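C2 domain protein (PDB 7DF2) binds three calcium ions through loops of a C2 domain and is found specifically in tardigrades, its cellular role being otherwise unsettled. Local coordinates at residues 38-43 with 194-199; 124-129 with 186-191. All blocks are in the same frame, centred on the assembly; numbering follows the deposited sequence. Where two conformers were deposited one is given.

In the fold
Both contacts hold on to one four-stranded sheet of the C2 beta-sandwich, in which strands 41-51 and 181-190 are neighbours. Interaction 2 is core. It lies between the two sheets, and only buried apolar groups and aromatic rings meet across it. Interaction 1 is a surface contact near the end of the same sheet. There a loop after strand 181-190 folds back on strand 41-51. Charged groups and a bridging water meet, and a disulfide ties the loop to strand 107-119. The two contacts are joined by probable backbone hydrogen bonds, Arg42 N to Tyr189 O at 2.9 Å and Phe40 O to Ile191 N at 3.0 Å. Along the chain, interaction 2 is nested inside the loop that interaction 1 closes.

Interaction 1: residues 38-43 with 194-199; sequences TGFFRI and STCRPS
Phe40 meets Cys196 where the chain turns a corner into strand 41-51. Phe40 CB lies 4.1 Å from Cys196 SG, and the sulfur sits at the edge of the phenyl ring, near its plane. Cys196 SG is disulfide-bonded to Cys119 at the end of strand 107-119. The loop is therefore tied covalently to a strand next to 41-51.

Arg42 has the largest share of the contact. With CG opposite the backbone N (chi1 177°), its chain runs out to the loop and bends at chi3. Arg42 NH1 comes 3.2 Å from Thr195 O. A water joins the same two groups: it accepts from Arg42 NH1 at 2.9 Å, in the guanidinium plane, and donates to Thr195 O at 2.6 Å. Arg197 crosses Arg42 at about a right angle, and the guanidinium planes are 79° apart. Arg42 NH1 lies 3.5 Å from Arg197 NE, and Arg42 NE lies 3.6 Å from Arg197 NH2. Asp117 probably accounts for this closeness: one carboxylate oxygen forms a salt bridge with Arg42 NE and the other with Arg197 NE. An alanine in place of Arg42 would remove the guanidinium, probably leaving Asp117 with one of these arginines fewer and the water at Thr195 O without its second protein partner.

The two arginines are thus gathered round one shared carboxylate, which probably offsets their like charges and helps fasten the loop to the sheet.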
loop_
_atom_site.group_PDB
_atom_site.type_symbol
_atom_site.label_atom_id
_atom_site.label_comp_id
_atom_site.label_asym_id
_atom_site.label_seq_id
_atom_site.Cartn_x
_atom_site.Cartn_y
_atom_site.Cartn_z
ATOM N N THR A 38 11.370 10.442 14.264
ATOM C CA THR A 38 12.744 9.986 14.136
ATOM C C THR A 38 12.981 8.843 15.110
ATOM O O THR A 38 12.213 8.620 16.050
ATOM C CB THR A 38 13.754 11.128 14.383
ATOM O OG1 THR A 38 13.364 12.277 13.623
ATOM C CG2 THR A 38 15.165 10.731 13.936
ATOM N N GLY A 39 14.052 8.109 14.859
ATOM C CA GLY A 39 14.394 6.966 15.662
ATOM C C GLY A 39 14.456 5.748 14.776
ATOM O O GLY A 39 14.660 5.850 13.561
ATOM N N PHE A 40 14.283 4.584 15.383
ATOM C CA PHE A 40 14.319 3.308 14.687
ATOM C C PHE A 40 12.968 2.652 14.914
ATOM O O PHE A 40 12.582 2.399 16.059
ATOM C CB PHE A 40 15.477 2.452 15.208
ATOM C CG PHE A 40 16.789 3.186 15.227
ATOM C CD1 PHE A 40 17.127 4.004 16.301
ATOM C CD2 PHE A 40 17.660 3.091 14.153
ATOM C CE1 PHE A 40 18.319 4.704 16.308
ATOM C CE2 PHE A 40 18.863 3.780 14.153
ATOM C CZ PHE A 40 19.190 4.588 15.235
ATOM N N PHE A 41 12.209 2.455 13.842
ATOM C CA PHE A 41 10.877 1.911 14.031
ATOM C C PHE A 41 10.478 1.101 12.803
ATOM O O PHE A 41 11.101 1.184 11.741
ATOM C CB PHE A 41 9.842 3.013 14.339
ATOM C CG PHE A 41 9.857 4.175 13.373
ATOM C CD1 PHE A 41 10.773 5.210 13.519
ATOM C CD2 PHE A 41 8.937 4.242 12.335
ATOM C CE1 PHE A 41 10.781 6.293 12.644
ATOM C CE2 PHE A 41 8.937 5.318 11.455
ATOM C CZ PHE A 41 9.860 6.345 11.606
ATOM N N ARG A 42 9.453 0.283 12.988
ATOM C CA ARG A 42 8.970 -0.643 11.978
ATOM C C ARG A 42 7.539 -0.260 11.654
ATOM O O ARG A 42 6.783 0.122 12.550
ATOM C CB ARG A 42 9.039 -2.086 12.492
ATOM C CG ARG A 42 8.492 -3.149 11.531
ATOM C CD ARG A 42 9.078 -4.511 11.933
ATOM N NE ARG A 42 10.524 -4.530 11.724
ATOM C CZ ARG A 42 11.359 -5.365 12.326
ATOM N NH1 ARG A 42 12.660 -5.306 12.063
ATOM N NH2 ARG A 42 10.891 -6.262 13.187
ATOM N N ILE A 43 7.186 -0.312 10.372
ATOM C CA ILE A 43 5.834 -0.041 9.903
ATOM C C ILE A 43 5.287 -1.315 9.287
ATOM O O ILE A 43 5.934 -1.907 8.419
ATOM C CB ILE A 43 5.802 1.097 8.865
ATOM C CG1 ILE A 43 6.430 2.365 9.442
ATOM C CG2 ILE A 43 4.365 1.364 8.384
ATOM C CD1 ILE A 43 7.818 2.603 8.939
ATOM N N SER A 194 19.661 -2.347 16.650
ATOM C CA SER A 194 20.361 -3.517 16.133
ATOM C C SER A 194 19.481 -4.350 15.207
ATOM O O SER A 194 20.000 -5.069 14.346
ATOM C CB SER A 194 20.880 -4.378 17.294
ATOM O OG SER A 194 19.820 -4.894 18.091
ATOM N N THR A 195 18.160 -4.266 15.364
ATOM C CA THR A 195 17.217 -5.074 14.596
ATOM C C THR A 195 16.667 -4.348 13.378
ATOM O O THR A 195 15.815 -4.900 12.675
ATOM C CB THR A 195 16.047 -5.514 15.486
ATOM O OG1 THR A 195 15.203 -4.393 15.761
ATOM C CG2 THR A 195 16.547 -6.074 16.812
ATOM N N CYS A 196 17.123 -3.129 13.116
ATOM C CA CYS A 196 16.543 -2.318 12.055
ATOM C C CYS A 196 17.098 -2.752 10.700
ATOM O O CYS A 196 18.313 -2.861 10.523
ATOM C CB CYS A 196 16.833 -0.843 12.338
ATOM S SG CYS A 196 15.631 0.329 11.673
ATOM N N ARG A 197 16.191 -3.018 9.725
ATOM C CA ARG A 197 16.645 -3.559 8.446
ATOM C C ARG A 197 16.829 -2.438 7.434
ATOM O O ARG A 197 15.913 -1.617 7.264
ATOM C CB ARG A 197 15.639 -4.572 7.894
ATOM C CG ARG A 197 15.229 -5.659 8.868
ATOM C CD ARG A 197 13.939 -6.317 8.397
ATOM N NE ARG A 197 12.783 -5.440 8.551
ATOM C CZ ARG A 197 11.613 -5.652 7.952
ATOM N NH1 ARG A 197 11.473 -6.704 7.161
ATOM N NH2 ARG A 197 10.595 -4.821 8.138
ATOM N N PRO A 198 17.970 -2.371 6.746
ATOM C CA PRO A 198 18.124 -1.389 5.664
ATOM C C PRO A 198 17.182 -1.680 4.506
ATOM O O PRO A 198 16.780 -2.823 4.270
ATOM C CB PRO A 198 19.591 -1.549 5.234
ATOM C CG PRO A 198 20.258 -2.302 6.357
ATOM C CD PRO A 198 19.193 -3.169 6.952
ATOM N N SER A 199 16.837 -0.622 3.775
ATOM C CA SER A 199 15.890 -0.717 2.672
ATOM C C SER A 199 16.099 0.475 1.746
ATOM O O SER A 199 16.749 1.459 2.106
ATOM C CB SER A 199 14.446 -0.749 3.177
ATOM O OG SER A 199 14.117 0.490 3.782
HETATM O O HOH W 1 14.730 -7.296 12.627
#

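Interaction 2: residues 124-129 with 186-191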
loop_
_atom_site.group_PDB
_atom_site.type_symbol
_atom_site.label_atom_id
_atom_site.label_comp_id
_atom_site.label_asym_id
_atom_site.label_seq_id
_atom_site.Cartn_x
_atom_site.Cartn_y
_atom_site.Cartn_z
ATOM N N ARG A 124 8.153 12.674 8.048
ATOM C CA ARG A 124 6.892 13.311 8.397
ATOM C C ARG A 124 5.683 12.612 7.803
ATOM O O ARG A 124 4.596 12.708 8.371
ATOM C CB ARG A 124 6.884 14.776 7.939
ATOM C CG ARG A 124 7.960 15.620 8.597
ATOM C CD ARG A 124 7.893 17.065 8.146
ATOM N NE ARG A 124 9.096 17.801 8.525
ATOM C CZ ARG A 124 9.261 18.406 9.698
ATOM N NH1 ARG A 124 10.390 19.050 9.957
ATOM N NH2 ARG A 124 8.298 18.364 10.612
ATOM N N LYS A 125 5.853 11.912 6.684
ATOM C CA LYS A 125 4.756 11.236 6.001
ATOM C C LYS A 125 5.276 9.941 5.402
ATOM O O LYS A 125 6.326 9.935 4.752
ATOM C CB LYS A 125 4.178 12.111 4.879
ATOM C CG LYS A 125 3.051 13.019 5.305
ATOM C CD LYS A 125 2.138 13.334 4.139
ATOM C CE LYS A 125 2.870 14.102 3.068
ATOM N NZ LYS A 125 1.907 14.730 2.137
ATOM N N ILE A 126 4.536 8.853 5.591
ATOM C CA ILE A 126 4.843 7.580 4.953
ATOM C C ILE A 126 3.650 7.196 4.091
ATOM O O ILE A 126 2.514 7.155 4.577
ATOM C CB ILE A 126 5.142 6.483 5.990
ATOM C CG1 ILE A 126 6.416 6.828 6.768
ATOM C CG2 ILE A 126 5.273 5.118 5.329
ATOM C CD1 ILE A 126 6.681 5.903 7.934
ATOM N N ALA A 127 3.905 6.916 2.823
ATOM C CA ALA A 127 2.842 6.628 1.868
ATOM C C ALA A 127 2.674 5.121 1.730
ATOM O O ALA A 127 3.585 4.432 1.261
ATOM C CB ALA A 127 3.148 7.254 0.514
ATOM N N MET A 128 1.519 4.615 2.143
ATOM C CA MET A 128 1.132 3.253 1.790
ATOM C C MET A 128 0.669 3.277 0.338
ATOM O O MET A 128 -0.246 4.036 -0.003
ATOM C CB MET A 128 0.026 2.760 2.717
ATOM C CG MET A 128 0.491 2.599 4.156
ATOM S SD MET A 128 -0.810 1.932 5.209
ATOM C CE MET A 128 -1.853 3.354 5.488
ATOM N N ARG A 129 1.330 2.501 -0.523
ATOM C CA ARG A 129 1.060 2.509 -1.959
ATOM C C ARG A 129 0.537 1.142 -2.371
ATOM O O ARG A 129 1.113 0.117 -1.996
ATOM C CB ARG A 129 2.317 2.852 -2.771
ATOM C CG ARG A 129 2.815 4.278 -2.586
ATOM C CD ARG A 129 3.908 4.584 -3.605
ATOM N NE ARG A 129 4.420 5.939 -3.440
ATOM C CZ ARG A 129 3.932 7.006 -4.063
ATOM N NH1 ARG A 129 2.908 6.887 -4.907
ATOM N NH2 ARG A 129 4.471 8.197 -3.845
ATOM N N TYR A 186 -2.599 -0.030 9.423
ATOM C CA TYR A 186 -1.171 0.001 9.675
ATOM C C TYR A 186 -0.908 -0.057 11.166
ATOM O O TYR A 186 -1.778 0.240 11.991
ATOM C CB TYR A 186 -0.501 1.251 9.085
ATOM C CG TYR A 186 -0.863 2.531 9.797
ATOM C CD1 TYR A 186 -1.991 3.254 9.432
ATOM C CD2 TYR A 186 -0.064 3.031 10.827
ATOM C CE1 TYR A 186 -2.330 4.440 10.086
ATOM C CE2 TYR A 186 -0.393 4.209 11.483
ATOM C CZ TYR A 186 -1.524 4.908 11.105
ATOM O OH TYR A 186 -1.845 6.077 11.755
ATOM N N ARG A 187 0.309 -0.510 11.486
ATOM C CA ARG A 187 0.908 -0.440 12.814
ATOM C C ARG A 187 2.292 0.175 12.676
ATOM O O ARG A 187 2.938 0.053 11.631
ATOM C CB ARG A 187 1.048 -1.834 13.478
ATOM C CG ARG A 187 -0.218 -2.380 14.086
ATOM C CD ARG A 187 0.030 -3.459 15.133
ATOM N NE ARG A 187 1.013 -4.454 14.710
ATOM C CZ ARG A 187 1.704 -5.218 15.554
ATOM N NH1 ARG A 187 1.518 -5.093 16.861
ATOM N NH2 ARG A 187 2.582 -6.105 15.098
ATOM N N TRP A 188 2.767 0.822 13.739
ATOM C CA TRP A 188 4.178 1.168 13.749
ATOM C C TRP A 188 4.643 1.322 15.187
ATOM O O TRP A 188 3.872 1.708 16.071
ATOM C CB TRP A 188 4.508 2.425 12.925
ATOM C CG TRP A 188 3.763 3.694 13.242
ATOM C CD1 TRP A 188 2.686 3.857 14.073
ATOM C CD2 TRP A 188 4.058 4.981 12.709
ATOM N NE1 TRP A 188 2.292 5.181 14.078
ATOM C CE2 TRP A 188 3.126 5.888 13.253
ATOM C CE3 TRP A 188 5.032 5.461 11.830
ATOM C CZ2 TRP A 188 3.139 7.246 12.939
ATOM C CZ3 TRP A 188 5.038 6.813 11.517
ATOM C CH2 TRP A 188 4.099 7.685 12.072
ATOM N N TYR A 189 5.916 1.019 15.394
ATOM C CA TYR A 189 6.446 0.885 16.743
ATOM C C TYR A 189 7.960 0.951 16.699
ATOM O O TYR A 189 8.595 0.521 15.731
ATOM C CB TYR A 189 6.001 -0.430 17.399
ATOM C CG TYR A 189 6.125 -1.642 16.501
ATOM C CD1 TYR A 189 5.077 -2.023 15.660
ATOM C CD2 TYR A 189 7.277 -2.411 16.500
ATOM C CE1 TYR A 189 5.200 -3.133 14.828
ATOM C CE2 TYR A 189 7.404 -3.516 15.687
ATOM C CZ TYR A 189 6.357 -3.878 14.855
ATOM O OH TYR A 189 6.514 -4.985 14.059
ATOM N N ASN A 190 8.529 1.473 17.779
ATOM C CA ASN A 190 9.972 1.515 17.906
ATOM C C ASN A 190 10.534 0.107 18.033
ATOM O O ASN A 190 9.913 -0.785 18.618
ATOM C CB ASN A 190 10.361 2.357 19.118
ATOM C CG ASN A 190 9.884 3.790 18.994
ATOM O OD1 ASN A 190 10.288 4.503 18.086
ATOM N ND2 ASN A 190 9.026 4.215 19.912
ATOM N N ILE A 191 11.718 -0.083 17.463
ATOM C CA ILE A 191 12.451 -1.341 17.526
ATOM C C ILE A 191 13.889 -1.011 17.912
ATOM O O ILE A 191 14.352 0.112 17.655
ATOM C CB ILE A 191 12.394 -2.099 16.189
ATOM C CG1 ILE A 191 12.902 -1.206 15.045
ATOM C CG2 ILE A 191 10.975 -2.624 15.940
ATOM C CD1 ILE A 191 13.157 -1.939 13.721
#
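Met128 and Tyr186 make one of two apolar contacts between segments 124-129 and 186-191. Their side chains cross at about a right angle. Met128 SD lies 3.9 Å from Tyr186 CB, so the thioether meets the root of the tyrosine. The methionine chain bends about its CG-SD bond (chi3 -77°). This carries Met128 CE to 3.9 Å from Tyr186 CD1, where the methyl approaches the ring obliquely.

The second apolar contact is made by Ile126 and Trp188. Ile126 CD1 reaches 4.0 Å from Trp188 CZ3, on the six-membered part of the indole, and again comes in obliquely. The branch doing the touching is CG1-CD1.

Within segment 186-191 the two rings also pack on each other. Tyr186 and Trp188 are two residues apart, and in both the bond from CA to CB points toward segment 124-129. In each, CG is set between the backbone N and the carbonyl carbon (chi1 70° and 55°). Tyr186 CE2 lies 3.8 Å above the indole plane of Trp188, offset toward its rim. Trp188 NE1 in turn lies in the plane of the phenol ring, at its edge.

No hydrogen bond joins the two segments. The buried indole N-H is satisfied instead by the backbone oxygen of Asn155.

The contact bridges the two facing sheets of the sandwich; the nearest CA atoms, those of Met128 and Tyr186, are 8.8 Å apart. Strand 139-150 lies beside 121-136, and its Ile150 touches both Tyr186 and Trp188. From strand 41-51, next to 181-190, Ile43 packs on Ile126 and Met45 on Met128. Ile76 of strand 70-77 also reaches Ile126.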